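Local coordinates for hypothetical protein (Nostoc punctiforme, PDB 2INB), which belongs to the XisH family, whose members act with XisF and XisI in site-specific recombination of nitrogen-fixation genes in cyanobacteria, at the interface of chains A and B. Residues are numbered along the deposited sequence; one frame, centred on the assembly and turned at random. Chains: chain A/B, hypothetical protein.

Contact 1: the interface of chains A and B. Residues chain A 37, 79, 82-83; chain B 74, 113.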
loop_
_atom_site.group_PDB
_atom_site.type_symbol
_atom_site.label_atom_id
_atom_site.label_comp_id
_atom_site.label_asym_id
_atom_site.label_seq_id
_atom_site.Cartn_x
_atom_site.Cartn_y
_atom_site.Cartn_z
ATOM N N LEU A 37 0.017 -4.280 14.219
ATOM C CA LEU A 37 -0.007 -4.656 12.828
ATOM C C LEU A 37 -0.364 -6.145 12.719
ATOM O O LEU A 37 -0.865 -6.739 13.697
ATOM C CB LEU A 37 1.349 -4.373 12.201
ATOM C CG LEU A 37 1.664 -2.891 12.015
ATOM C CD1 LEU A 37 2.639 -2.380 13.080
ATOM C CD2 LEU A 37 2.297 -2.690 10.653
ATOM N N GLN A 79 1.081 -2.871 2.650
ATOM C CA GLN A 79 1.451 -3.767 3.729
ATOM C C GLN A 79 2.950 -3.959 3.785
ATOM O O GLN A 79 3.583 -3.948 4.867
ATOM C CB GLN A 79 0.743 -5.125 3.550
ATOM C CG GLN A 79 -0.715 -5.083 3.932
ATOM C CD GLN A 79 -1.469 -6.343 3.648
ATOM O OE1 GLN A 79 -1.042 -7.154 2.837
ATOM N NE2 GLN A 79 -2.681 -6.427 4.199
ATOM N N ASN A 82 4.629 -0.838 5.229
ATOM C CA ASN A 82 4.355 -0.643 6.652
ATOM C C ASN A 82 4.997 -1.724 7.516
ATOM O O ASN A 82 5.583 -1.397 8.572
ATOM C CB ASN A 82 2.857 -0.555 6.880
ATOM C CG ASN A 82 2.281 0.776 6.484
ATOM O OD1 ASN A 82 2.958 1.797 6.528
ATOM N ND2 ASN A 82 0.983 0.773 6.134
ATOM N N TYR A 83 4.906 -2.993 7.086
ATOM C CA TYR A 83 5.545 -4.036 7.864
ATOM C C TYR A 83 7.062 -3.821 7.894
ATOM O O TYR A 83 7.701 -4.077 8.907
ATOM C CB TYR A 83 5.208 -5.437 7.325
ATOM C CG TYR A 83 3.747 -5.836 7.389
ATOM C CD1 TYR A 83 2.924 -5.405 8.407
ATOM C CD2 TYR A 83 3.230 -6.727 6.434
ATOM C CE1 TYR A 83 1.567 -5.782 8.459
ATOM C CE2 TYR A 83 1.873 -7.109 6.475
ATOM C CZ TYR A 83 1.074 -6.646 7.505
ATOM O OH TYR A 83 -0.266 -7.023 7.570
ATOM N N HIS B 74 -3.031 0.475 5.147
ATOM C CA HIS B 74 -2.170 -0.267 4.243
ATOM C C HIS B 74 -2.584 -0.071 2.772
ATOM O O HIS B 74 -1.753 0.231 1.899
ATOM C CB HIS B 74 -2.225 -1.774 4.486
ATOM C CG HIS B 74 -1.729 -2.213 5.813
ATOM N ND1 HIS B 74 -0.555 -1.755 6.358
ATOM C CD2 HIS B 74 -2.214 -3.154 6.666
ATOM C CE1 HIS B 74 -0.364 -2.361 7.526
ATOM N NE2 HIS B 74 -1.366 -3.207 7.740
ATOM N N PHE B 113 3.079 5.613 14.744
ATOM C CA PHE B 113 3.404 4.790 13.587
ATOM C C PHE B 113 2.890 5.390 12.265
ATOM O O PHE B 113 3.660 5.630 11.317
ATOM C CB PHE B 113 2.941 3.348 13.773
ATOM C CG PHE B 113 3.249 2.480 12.604
ATOM C CD1 PHE B 113 4.529 2.054 12.393
ATOM C CD2 PHE B 113 2.279 2.154 11.694
ATOM C CE1 PHE B 113 4.835 1.293 11.243
ATOM C CE2 PHE B 113 2.578 1.397 10.577
ATOM C CZ PHE B 113 3.831 0.926 10.369
HETATM O O HOH W 1 -1.825 -5.341 9.596
#

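Contact 2: the interface of chains A and B. Residues chain A 73-74, 77, 117, 121; chain B 78, 81-82.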
loop_
_atom_site.group_PDB
_atom_site.type_symbol
_atom_site.label_atom_id
_atom_site.label_comp_id
_atom_site.label_asym_id
_atom_site.label_seq_id
_atom_site.Cartn_x
_atom_site.Cartn_y
_atom_site.Cartn_z
ATOM N N PHE A 73 -2.189 -5.702 -5.658
ATOM C CA PHE A 73 -0.837 -5.142 -5.577
ATOM C C PHE A 73 -0.840 -3.888 -4.698
ATOM O O PHE A 73 0.094 -3.665 -3.928
ATOM C CB PHE A 73 -0.252 -4.855 -6.950
ATOM C CG PHE A 73 1.145 -4.303 -6.904
ATOM C CD1 PHE A 73 2.171 -4.981 -6.268
ATOM C CD2 PHE A 73 1.424 -3.103 -7.547
ATOM C CE1 PHE A 73 3.465 -4.416 -6.264
ATOM C CE2 PHE A 73 2.722 -2.553 -7.538
ATOM C CZ PHE A 73 3.721 -3.240 -6.928
ATOM N N HIS A 74 -1.858 -3.055 -4.809
ATOM C CA HIS A 74 -1.890 -1.875 -3.962
ATOM C C HIS A 74 -1.801 -2.243 -2.468
ATOM O O HIS A 74 -0.994 -1.680 -1.709
ATOM C CB HIS A 74 -3.186 -1.081 -4.111
ATOM C CG HIS A 74 -3.413 -0.500 -5.457
ATOM N ND1 HIS A 74 -2.440 0.175 -6.151
ATOM C CD2 HIS A 74 -4.550 -0.415 -6.197
ATOM C CE1 HIS A 74 -2.957 0.609 -7.296
ATOM N NE2 HIS A 74 -4.235 0.252 -7.352
ATOM N N LEU A 77 1.596 -3.939 -1.532
ATOM C CA LEU A 77 2.682 -2.948 -1.477
ATOM C C LEU A 77 2.585 -2.113 -0.204
ATOM O O LEU A 77 3.576 -1.861 0.475
ATOM C CB LEU A 77 2.624 -2.061 -2.718
ATOM C CG LEU A 77 3.670 -0.955 -2.764
ATOM C CD1 LEU A 77 5.118 -1.600 -2.793
ATOM C CD2 LEU A 77 3.470 -0.061 -4.040
HETATM N N MSE A 117 7.447 -0.219 -9.913
HETATM C CA MSE A 117 7.071 0.077 -8.519
HETATM C C MSE A 117 7.754 -0.823 -7.467
HETATM O O MSE A 117 8.043 -0.383 -6.360
HETATM C CB MSE A 117 5.535 0.088 -8.372
HETATM C CG MSE A 117 4.854 0.996 -9.403
HETATM SE SE MSE A 117 5.579 2.820 -9.426
HETATM C CE MSE A 117 5.349 3.217 -7.465
ATOM N N ASN A 121 10.496 0.998 -4.750
ATOM C CA ASN A 121 10.280 0.779 -3.319
ATOM C C ASN A 121 11.165 -0.324 -2.711
ATOM O O ASN A 121 10.909 -0.746 -1.568
ATOM C CB ASN A 121 8.790 0.520 -3.119
ATOM C CG ASN A 121 7.999 1.762 -3.403
ATOM O OD1 ASN A 121 7.939 2.682 -2.551
ATOM N ND2 ASN A 121 7.452 1.852 -4.601
ATOM N N GLY B 78 -0.580 2.064 -0.169
ATOM C CA GLY B 78 -0.140 1.392 -1.423
ATOM C C GLY B 78 -0.737 2.082 -2.642
ATOM O O GLY B 78 -0.050 2.323 -3.664
ATOM N N ILE B 81 1.044 5.392 -3.250
ATOM C CA ILE B 81 2.377 5.241 -3.855
ATOM C C ILE B 81 2.240 4.919 -5.347
ATOM O O ILE B 81 2.960 5.460 -6.232
ATOM C CB ILE B 81 3.202 4.198 -3.052
ATOM C CG1 ILE B 81 3.600 4.826 -1.705
ATOM C CG2 ILE B 81 4.477 3.726 -3.829
ATOM C CD1 ILE B 81 4.113 3.845 -0.708
ATOM N N ASN B 82 1.333 3.983 -5.642
ATOM C CA ASN B 82 1.186 3.567 -7.036
ATOM C C ASN B 82 0.563 4.657 -7.901
ATOM O O ASN B 82 1.045 4.894 -9.031
ATOM C CB ASN B 82 0.397 2.272 -7.105
ATOM C CG ASN B 82 1.212 1.067 -6.726
ATOM O OD1 ASN B 82 2.425 1.044 -6.901
ATOM N ND2 ASN B 82 0.523 0.022 -6.238
#

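Contact 1: the interface of chains A and B
The imidazole of B:His74 is met on one face by A:Gln79 CG, a CH-pi contact 3.9 Å from the ring centroid and offset toward the rim, while A:Asn82 CB and water 1 lie in plane at its edge. This XisH-family contact joins helix 69-88 of one chain to the same helix of its copy. The CE1–NE2 edge of the imidazole lies above the plane of A:Tyr83 but outside its rim, beyond the CE1 side, on the face where A:Gln79 CA also lies; the two rings meet edge-to-face, planes 64° apart. A nearly linear hydrogen bond of 3.0 Å runs from the amide A:Asn82 ND2 to B:His74 ND1. The acceptor lies in the amide plane, but the donor is tilted 18° from the imidazole plane. With ND1 accepting, the ring proton would probably sit on NE2. B:His74 NE2 is 2.9 Å from water 1, which also reaches A:Tyr83 OH, the phenol hydroxyl, at 3.1 Å. Both imidazole nitrogens are thus engaged, which should fix the turn of the ring. A:Gln79 places its CG beside the backbone N (chi1 -76°), and beyond it the extended chain crosses the histidine at about a right angle, amide and ring planes steeply inclined. On the far side of A:Asn82, B:Phe113 from helix 112-120 points its CZ end at the backbone. The carbonyl A:Asn82 O sits in the ring plane, 3.4 Å from B:Phe113 CZ. That phenyl edge also touches A:Asn82 CB, and the loop residue A:Leu37 comes from the opposite direction to put its CD2 methyl 3.9 Å from B:Phe113 CZ.

Contact 2: the interface of chains A and B
Both copies of helix 69-88 keep regular helical backbone angles where they meet, in largely opposite senses, and B:Gly78 CA comes within 3.2 Å of the carbonyl A:His74 O. With no side chain on B:Gly78, the backbones of this XisH-family helix pair can approach closely here. About one turn further on, B:Ile81 and B:Asn82 reach toward chain A. The B:Asn82 amide, whose NH2 group is hydrogen-bonded to A:His74, lies above and just beyond the CD2–CE2 rim of the A:Phe73 ring. Amide and ring planes are only 21° apart, and B:Asn82 ND2 is 3.5 Å from A:Phe73 CD2. The amide oxygen turns instead toward aliphatic groups. A:Leu77, coming from the opposite direction with CG anti to the backbone N (chi1 178°), brings its CD2 methyl close to B:Asn82 OD1. Selenomethionine A:Met117 slides past the asparagine in the opposite sense, its CG 3.5 Å from B:Asn82 OD1. The A:Met117 chain is bent at chi2 and chi3, bringing its CE methyl to 3.5 Å from B:Ile81 O. The B:Ile81 branch that makes contact is CG2, packed among A:Leu77 CD2, A:Met117 CE and the amide of A:Asn121. B:Ile81 CG2 lies 3.6 Å from A:Asn121 ND2. A second-shell bond positions that amide: A:Asn121 ND2 gives its hydrogen to A:Met117 O over 2.9 Å, in the carbonyl plane and on a lone pair, tying the residue after helix 112-120 back to its last turn.

Contact 1 and contact 2 lie about 13 Å apart between their C-alpha centres, along one two-fold symmetric interface. Both use helix 69-88 of each chain, with helix 112-120 supplying a flanking residue. His74 and Asn82 appear in both with the chains exchanged, so the His–Asn bond occurs twice. Contact 1 shows the surroundings of the histidine, contact 2 those of the asparagine amide and the helix crossing between them. Together they hold the two chains of the deposited assembly together through helices; this may be the biological dimer, but the structure alone does not show that, nor whether it persists in the recombination complex.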